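Local coordinates for bifunctional cytochrome P450/NADPH--P450 reductase (Deinococcus aerius, PDB 7F3H), which probably hydroxylates organic substrates at a haem iron, with electrons passed from NADPH through a reductase domain of the same polypeptide, at residues Gly139-Val144 against Asp448-Val453; Tyr294-Arg299 against Leu315-Arg320. All blocks are in the same frame, centred on the assembly; numbering follows the deposited sequence.

Contact 1 of 2, residues Gly139-Val144 against Asp448-Val453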
ATOM      1  N   GLY A 139      22.354  -2.624 -18.369  1.00 35.59           N
ATOM      2  CA  GLY A 139      22.444  -1.649 -19.427  1.00 38.27           C
ATOM      3  C   GLY A 139      21.117  -1.328 -20.097  1.00 41.32           C
ATOM      4  O   GLY A 139      20.887  -0.165 -20.465  1.00 41.34           O
ATOM      5  N   GLN A 140      20.220  -2.317 -20.229  1.00 27.38           N
ATOM      6  CA  GLN A 140      18.864  -2.072 -20.702  1.00 29.86           C
ATOM      7  C   GLN A 140      18.028  -1.401 -19.606  1.00 34.70           C
ATOM      8  O   GLN A 140      18.310  -1.523 -18.401  1.00 32.20           O
ATOM      9  CB  GLN A 140      18.210  -3.378 -21.133  1.00 31.77           C
ATOM     10  CG  GLN A 140      19.093  -4.218 -22.031  1.00 36.17           C
ATOM     11  CD  GLN A 140      18.480  -5.576 -22.347  1.00 49.20           C
ATOM     12  OE1 GLN A 140      17.307  -5.674 -22.709  1.00 49.05           O
ATOM     13  NE2 GLN A 140      19.284  -6.626 -22.247  1.00 52.85           N
ATOM     14  N   ASP A 141      16.990  -0.675 -20.041  1.00 32.54           N
ATOM     15  CA  ASP A 141      16.097   0.027 -19.116  1.00 31.03           C
ATOM     16  C   ASP A 141      15.390  -0.948 -18.184  1.00 34.87           C
ATOM     17  O   ASP A 141      14.697  -1.871 -18.630  1.00 38.91           O
ATOM     18  CB  ASP A 141      15.043   0.849 -19.870  1.00 23.35           C
ATOM     19  CG  ASP A 141      15.616   2.061 -20.534  1.00 30.07           C
ATOM     20  OD1 ASP A 141      16.792   2.391 -20.253  1.00 34.01           O
ATOM     21  OD2 ASP A 141      14.910   2.681 -21.347  1.00 29.18           O
ATOM     22  N   VAL A 142      15.558  -0.727 -16.890  1.00 28.22           N
ATOM     23  CA  VAL A 142      14.725  -1.360 -15.884  1.00 26.49           C
ATOM     24  C   VAL A 142      13.433  -0.563 -15.742  1.00 29.28           C
ATOM     25  O   VAL A 142      13.468   0.666 -15.597  1.00 27.78           O
ATOM     26  CB  VAL A 142      15.487  -1.458 -14.558  1.00 27.19           C
ATOM     27  CG1 VAL A 142      14.511  -1.624 -13.380  1.00 29.79           C
ATOM     28  CG2 VAL A 142      16.463  -2.617 -14.644  1.00 25.13           C
ATOM     29  N   ARG A 143      12.287  -1.248 -15.888  1.00 27.25           N
ATOM     30  CA  ARG A 143      10.964  -0.660 -15.679  1.00 24.48           C
ATOM     31  C   ARG A 143      10.591  -0.867 -14.212  1.00 28.90           C
ATOM     32  O   ARG A 143      10.087  -1.929 -13.815  1.00 25.87           O
ATOM     33  CB  ARG A 143       9.951  -1.282 -16.642  1.00 32.18           C
ATOM     34  CG  ARG A 143      10.401  -1.160 -18.115  1.00 36.85           C
ATOM     35  CD  ARG A 143       9.314  -1.460 -19.124  1.00 40.41           C
ATOM     36  NE  ARG A 143       8.721  -0.235 -19.662  1.00 50.59           N
ATOM     37  CZ  ARG A 143       7.425   0.078 -19.564  1.00 63.63           C
ATOM     38  NH1 ARG A 143       6.576  -0.752 -18.946  1.00 59.10           N
ATOM     39  NH2 ARG A 143       6.970   1.218 -20.084  1.00 64.78           N
ATOM     40  N   VAL A 144      10.820   0.165 -13.400  1.00 26.79           N
ATOM     41  CA  VAL A 144      10.887  -0.029 -11.954  1.00 24.90           C
ATOM     42  C   VAL A 144       9.526  -0.438 -11.401  1.00 28.69           C
ATOM     43  O   VAL A 144       9.393  -1.475 -10.742  1.00 29.47           O
ATOM     44  CB  VAL A 144      11.437   1.233 -11.277  1.00 25.79           C
ATOM     45  CG1 VAL A 144      11.318   1.108  -9.774  1.00 23.76           C
ATOM     46  CG2 VAL A 144      12.909   1.476 -11.703  1.00 23.82           C
ATOM     47  N   ASP A 448       6.358   5.471 -15.490  1.00 27.53           N
ATOM     48  CA  ASP A 448       7.344   5.719 -16.549  1.00 28.62           C
ATOM     49  C   ASP A 448       8.730   6.012 -15.972  1.00 33.11           C
ATOM     50  O   ASP A 448       9.519   6.780 -16.550  1.00 26.29           O
ATOM     51  CB  ASP A 448       6.894   6.868 -17.468  1.00 38.29           C
ATOM     52  CG  ASP A 448       5.463   6.701 -17.942  1.00 43.00           C
ATOM     53  OD1 ASP A 448       5.097   5.561 -18.319  1.00 41.50           O
ATOM     54  OD2 ASP A 448       4.701   7.704 -17.897  1.00 45.00           O
ATOM     55  N   PHE A 449       9.018   5.382 -14.836  1.00 30.58           N
ATOM     56  CA  PHE A 449      10.277   5.507 -14.113  1.00 29.14           C
ATOM     57  C   PHE A 449      11.222   4.404 -14.596  1.00 27.46           C
ATOM     58  O   PHE A 449      10.998   3.222 -14.341  1.00 33.80           O
ATOM     59  CB  PHE A 449       9.999   5.415 -12.609  1.00 30.58           C
ATOM     60  CG  PHE A 449      11.228   5.440 -11.715  1.00 30.76           C
ATOM     61  CD1 PHE A 449      12.427   6.050 -12.116  1.00 28.87           C
ATOM     62  CD2 PHE A 449      11.159   4.896 -10.428  1.00 25.67           C
ATOM     63  CE1 PHE A 449      13.573   6.089 -11.236  1.00 27.77           C
ATOM     64  CE2 PHE A 449      12.273   4.948  -9.562  1.00 25.12           C
ATOM     65  CZ  PHE A 449      13.489   5.540  -9.980  1.00 23.48           C
ATOM     66  N   ALA A 450      12.238   4.782 -15.345  1.00 28.51           N
ATOM     67  CA  ALA A 450      13.271   3.863 -15.786  1.00 32.11           C
ATOM     68  C   ALA A 450      14.587   4.190 -15.077  1.00 30.29           C
ATOM     69  O   ALA A 450      14.931   5.362 -14.907  1.00 30.07           O
ATOM     70  CB  ALA A 450      13.445   3.953 -17.313  1.00 22.18           C
ATOM     71  N   LEU A 451      15.332   3.156 -14.688  1.00 26.42           N
ATOM     72  CA  LEU A 451      16.725   3.322 -14.298  1.00 30.34           C
ATOM     73  C   LEU A 451      17.566   2.257 -14.989  1.00 31.64           C
ATOM     74  O   LEU A 451      17.040   1.391 -15.698  1.00 31.36           O
ATOM     75  CB  LEU A 451      16.909   3.262 -12.768  1.00 30.60           C
ATOM     76  CG  LEU A 451      16.394   2.078 -11.953  1.00 32.25           C
ATOM     77  CD1 LEU A 451      17.339   0.875 -12.066  1.00 31.06           C
ATOM     78  CD2 LEU A 451      16.220   2.509 -10.504  1.00 27.54           C
ATOM     79  N   ARG A 452      18.891   2.366 -14.825  1.00 29.81           N
ATOM     80  CA  ARG A 452      19.837   1.366 -15.304  1.00 27.64           C
ATOM     81  C   ARG A 452      20.709   0.851 -14.163  1.00 28.09           C
ATOM     82  O   ARG A 452      21.015   1.582 -13.217  1.00 27.86           O
ATOM     83  CB  ARG A 452      20.693   1.934 -16.425  1.00 29.15           C
ATOM     84  CG  ARG A 452      20.037   1.702 -17.772  1.00 34.07           C
ATOM     85  CD  ARG A 452      20.680   2.524 -18.864  1.00 39.99           C
ATOM     86  NE  ARG A 452      19.679   2.850 -19.863  1.00 34.02           N
ATOM     87  CZ  ARG A 452      19.881   3.675 -20.875  1.00 39.17           C
ATOM     88  NH1 ARG A 452      21.064   4.254 -21.043  1.00 43.84           N
ATOM     89  NH2 ARG A 452      18.894   3.928 -21.718  1.00 39.00           N
ATOM     90  N   VAL A 453      21.088  -0.431 -14.224  1.00 27.98           N
ATOM     91  CA  VAL A 453      21.895  -1.023 -13.158  1.00 28.38           C
ATOM     92  C   VAL A 453      23.138  -1.683 -13.741  1.00 37.26           C
ATOM     93  O   VAL A 453      23.140  -2.182 -14.877  1.00 34.22           O
ATOM     94  CB  VAL A 453      21.116  -2.046 -12.292  1.00 26.90           C
ATOM     95  CG1 VAL A 453      20.014  -1.367 -11.537  1.00 31.86           C
ATOM     96  CG2 VAL A 453      20.573  -3.194 -13.114  1.00 23.60           C
TER
HETATM   97  O   HOH W   1      19.817  -1.994 -16.328  1.00 30.31           O
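Val142 and Leu451 form an antiparallel hydrogen-bonded pair that joins strand 142-143 to strand 450-455: Val142 N reaches Leu451 O at 2.8 Å, and Leu451 N returns to Val142 O at 3.2 Å. Arg143 and Ala450 follow as a non-hydrogen-bonded pair. Beyond them, Val144 N, the first amide of helix 144-161, donates to Phe449 O at 3.2 Å, which ties the helix start to the residue just before strand 450-455. At the other end a water bridges Gln140 O and Val453 N, carrying the link on where the backbones part.

The side chain of Val144 can be traced outward. Its CB lies 3.8 Å from Phe449 CD2. From there CG1 stays beside the same ring, in contact with CD2 and CE2. CG2, anti to the carbonyl carbon, turns to the other neighbour and meets Leu451 CG at 3.5 Å; it also stands over the face of the Phe449 ring, 15° off the ring normal, a CH-pi contact offset toward the rim. Helix 254-285 adds Ala277 and Leu280 against Val144, while Tyr434 stacks on Phe449.

Arg452 takes Asp141 side-on. Its NE lies 2.9 Å and its NH2 3.0 Å from the single atom Asp141 OD1, with carboxylate and guanidinium planes 15° apart. The other oxygen, OD2, is hydrogen-bonded to Tyr432 OH. This small sheet of the P450 fold thus has apolar packing where Val142, Val144 and Leu451 meet, and a nearly coplanar ion pair beside the strands that probably keeps Asp141 ionised.

Contact 2 of 2, residues Tyr294-Arg299 against Leu315-Arg320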
ATOM      1  N   TYR A 294      24.329   1.630   0.933  1.00 27.98           N
ATOM      2  CA  TYR A 294      25.361   0.760   0.377  1.00 29.87           C
ATOM      3  C   TYR A 294      26.359   0.321   1.460  1.00 33.39           C
ATOM      4  O   TYR A 294      26.819  -0.833   1.481  1.00 30.24           O
ATOM      5  CB  TYR A 294      26.081   1.471  -0.759  1.00 26.84           C
ATOM      6  CG  TYR A 294      25.454   1.403  -2.152  1.00 31.98           C
ATOM      7  CD1 TYR A 294      25.094   0.192  -2.730  1.00 31.76           C
ATOM      8  CD2 TYR A 294      25.335   2.560  -2.931  1.00 28.58           C
ATOM      9  CE1 TYR A 294      24.580   0.147  -4.028  1.00 32.05           C
ATOM     10  CE2 TYR A 294      24.846   2.526  -4.189  1.00 27.34           C
ATOM     11  CZ  TYR A 294      24.466   1.332  -4.749  1.00 31.49           C
ATOM     12  OH  TYR A 294      23.974   1.351  -6.039  1.00 26.30           O
ATOM     13  N   ALA A 295      26.745   1.252   2.335  1.00 31.09           N
ATOM     14  CA  ALA A 295      27.657   0.923   3.431  1.00 34.81           C
ATOM     15  C   ALA A 295      27.067  -0.153   4.348  1.00 32.66           C
ATOM     16  O   ALA A 295      27.767  -1.086   4.767  1.00 31.92           O
ATOM     17  CB  ALA A 295      27.994   2.191   4.222  1.00 28.09           C
ATOM     18  N   GLU A 296      25.793  -0.001   4.721  1.00 28.70           N
ATOM     19  CA  GLU A 296      25.129  -1.004   5.558  1.00 29.25           C
ATOM     20  C   GLU A 296      25.130  -2.377   4.877  1.00 32.13           C
ATOM     21  O   GLU A 296      25.480  -3.398   5.492  1.00 29.02           O
ATOM     22  CB  GLU A 296      23.717  -0.522   5.878  1.00 23.02           C
ATOM     23  CG  GLU A 296      22.791  -1.532   6.467  1.00 27.85           C
ATOM     24  CD  GLU A 296      21.637  -0.869   7.229  1.00 35.91           C
ATOM     25  OE1 GLU A 296      21.788  -0.584   8.450  1.00 33.73           O
ATOM     26  OE2 GLU A 296      20.575  -0.627   6.605  1.00 33.07           O
ATOM     27  N   VAL A 297      24.742  -2.407   3.593  1.00 34.23           N
ATOM     28  CA  VAL A 297      24.686  -3.649   2.817  1.00 32.77           C
ATOM     29  C   VAL A 297      26.052  -4.326   2.769  1.00 29.43           C
ATOM     30  O   VAL A 297      26.157  -5.554   2.888  1.00 29.55           O
ATOM     31  CB  VAL A 297      24.151  -3.351   1.396  1.00 29.06           C
ATOM     32  CG1 VAL A 297      24.445  -4.475   0.452  1.00 31.02           C
ATOM     33  CG2 VAL A 297      22.668  -3.072   1.432  1.00 29.04           C
ATOM     34  N   ASP A 298      27.115  -3.544   2.579  1.00 27.57           N
ATOM     35  CA  ASP A 298      28.450  -4.126   2.480  1.00 34.60           C
ATOM     36  C   ASP A 298      28.945  -4.580   3.846  1.00 38.26           C
ATOM     37  O   ASP A 298      29.621  -5.606   3.957  1.00 36.17           O
ATOM     38  CB  ASP A 298      29.410  -3.109   1.843  1.00 37.52           C
ATOM     39  CG  ASP A 298      28.975  -2.701   0.420  1.00 39.27           C
ATOM     40  OD1 ASP A 298      28.062  -3.354  -0.147  1.00 31.84           O
ATOM     41  OD2 ASP A 298      29.523  -1.713  -0.123  1.00 38.43           O
ATOM     42  N   ARG A 299      28.524  -3.879   4.901  1.00 41.15           N
ATOM     43  CA  ARG A 299      28.820  -4.313   6.259  1.00 41.27           C
ATOM     44  C   ARG A 299      28.198  -5.675   6.534  1.00 39.85           C
ATOM     45  O   ARG A 299      28.866  -6.574   7.056  1.00 41.17           O
ATOM     46  CB  ARG A 299      28.298  -3.264   7.230  1.00 38.06           C
ATOM     47  CG  ARG A 299      28.661  -3.471   8.653  1.00 44.77           C
ATOM     48  CD  ARG A 299      28.522  -2.167   9.434  1.00 45.05           C
ATOM     49  NE  ARG A 299      27.260  -1.443   9.245  1.00 40.54           N
ATOM     50  CZ  ARG A 299      27.161  -0.274   8.596  1.00 41.59           C
ATOM     51  NH1 ARG A 299      28.248   0.291   8.056  1.00 29.09           N
ATOM     52  NH2 ARG A 299      25.977   0.340   8.495  1.00 30.79           N
ATOM     53  N   LEU A 315      19.313  -4.854  10.127  1.00 31.68           N
ATOM     54  CA  LEU A 315      19.371  -3.617   9.357  1.00 29.72           C
ATOM     55  C   LEU A 315      18.932  -2.414  10.187  1.00 33.92           C
ATOM     56  O   LEU A 315      18.047  -2.517  11.039  1.00 28.37           O
ATOM     57  CB  LEU A 315      18.460  -3.709   8.152  1.00 33.68           C
ATOM     58  CG  LEU A 315      18.800  -4.668   7.033  1.00 27.74           C
ATOM     59  CD1 LEU A 315      17.615  -4.618   6.108  1.00 28.69           C
ATOM     60  CD2 LEU A 315      20.072  -4.261   6.339  1.00 25.60           C
ATOM     61  N   ASP A 316      19.535  -1.244   9.888  1.00 31.69           N
ATOM     62  CA  ASP A 316      19.158   0.009  10.550  1.00 31.30           C
ATOM     63  C   ASP A 316      18.858   1.140   9.566  1.00 33.71           C
ATOM     64  O   ASP A 316      17.794   1.779   9.639  1.00 31.33           O
ATOM     65  CB  ASP A 316      20.253   0.495  11.500  1.00 30.28           C
ATOM     66  CG  ASP A 316      20.041   1.919  11.897  1.00 27.36           C
ATOM     67  OD1 ASP A 316      18.920   2.245  12.358  1.00 37.81           O
ATOM     68  OD2 ASP A 316      20.943   2.729  11.683  1.00 27.10           O
ATOM     69  N   VAL A 317      19.801   1.395   8.647  1.00 30.13           N
ATOM     70  CA  VAL A 317      19.620   2.453   7.660  1.00 31.68           C
ATOM     71  C   VAL A 317      18.411   2.156   6.765  1.00 33.07           C
ATOM     72  O   VAL A 317      17.528   3.000   6.587  1.00 28.14           O
ATOM     73  CB  VAL A 317      20.906   2.609   6.821  1.00 32.29           C
ATOM     74  CG1 VAL A 317      20.680   3.544   5.625  1.00 23.78           C
ATOM     75  CG2 VAL A 317      22.053   3.099   7.695  1.00 27.95           C
ATOM     76  N   ILE A 318      18.347   0.941   6.206  1.00 35.74           N
ATOM     77  CA  ILE A 318      17.304   0.611   5.222  1.00 32.58           C
ATOM     78  C   ILE A 318      15.896   0.700   5.824  1.00 31.06           C
ATOM     79  O   ILE A 318      15.015   1.305   5.192  1.00 28.00           O
ATOM     80  CB  ILE A 318      17.610  -0.741   4.576  1.00 30.32           C
ATOM     81  CG1 ILE A 318      18.708  -0.575   3.513  1.00 29.59           C
ATOM     82  CG2 ILE A 318      16.384  -1.396   4.003  1.00 24.98           C
ATOM     83  CD1 ILE A 318      19.111  -1.887   2.841  1.00 32.12           C
ATOM     84  N   PRO A 319      15.613   0.122   7.010  1.00 29.09           N
ATOM     85  CA  PRO A 319      14.326   0.399   7.661  1.00 28.33           C
ATOM     86  C   PRO A 319      14.011   1.884   7.804  1.00 28.50           C
ATOM     87  O   PRO A 319      12.869   2.299   7.575  1.00 29.06           O
ATOM     88  CB  PRO A 319      14.485  -0.275   9.035  1.00 29.11           C
ATOM     89  CG  PRO A 319      15.475  -1.333   8.833  1.00 28.60           C
ATOM     90  CD  PRO A 319      16.428  -0.821   7.806  1.00 28.62           C
ATOM     91  N   ARG A 320      14.973   2.708   8.227  1.00 31.37           N
ATOM     92  CA  ARG A 320      14.632   4.115   8.438  1.00 28.80           C
ATOM     93  C   ARG A 320      14.391   4.829   7.112  1.00 27.84           C
ATOM     94  O   ARG A 320      13.505   5.697   7.016  1.00 30.06           O
ATOM     95  CB  ARG A 320      15.732   4.768   9.250  1.00 30.15           C
ATOM     96  CG  ARG A 320      15.707   4.337  10.723  1.00 30.04           C
ATOM     97  CD  ARG A 320      16.694   5.146  11.563  1.00 25.78           C
ATOM     98  NE  ARG A 320      18.083   4.776  11.313  1.00 27.70           N
ATOM     99  CZ  ARG A 320      19.046   5.608  10.901  1.00 31.96           C
ATOM    100  NH1 ARG A 320      18.787   6.900  10.662  1.00 25.30           N
ATOM    101  NH2 ARG A 320      20.288   5.142  10.735  1.00 25.31           N
TER
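Glu296 extends from helix 287-300 straight at the start of helix 317-329, where the backbone amides of Asp316, Val317 and Ile318 meet its carboxylate. CG is anti to the backbone N (chi1 167°), and the chain runs on extended beyond it. OE1 accepts two bonds, from Asp316 N at 2.8 Å and from Val317 N at 2.8 Å. These donors arrive from opposite faces of the carboxylate plane: Val317 N on the syn side, 21° out of it, and Asp316 N from above, 40° out. OE2 is met by Ile318 N at 2.8 Å, nearly along its C-O axis. Leu315 crosses the Glu296 chain at about a right angle, its CD2 3.7 Å from OE2. In the P450 fold these are the J and K helices, and the buried carboxylate lies where the amides opening the K helix would probably stabilise its negative charge. An alanine in place of Glu296 would probably leave those three amide N-H groups without their acceptor and open a gap beside Leu315 CD2. Asp316 turns its own carboxylate to Arg320, which grips it side-on, NE to OD1 at 2.9 Å and NH2 to OD2 at 2.7 Å; Arg320 NH1 goes on to a salt bridge with Asp380. Val297 and Ile318 cross obliquely, CG2 of Val297 resting 4.0 Å from CD1 of Ile318.

In the fold
The centres of contact 1 and contact 2 are 23 Å apart and their nearest atoms about 7 Å, so the two do not touch. Both segments of contact 2 fall, in sequence, between those of contact 1. Strand 426-429 connects them indirectly: it pairs with strand 450-455 of contact 1, and its Leu428 N and Phe426 O are both hydrogen-bonded to Tyr294 OH on the helix that carries Glu296. Helix 408-425, which leads into that strand, also packs on Val297. In contact 2 the Ile318 side chain is about 14 Å from the haem, too far for direct contact.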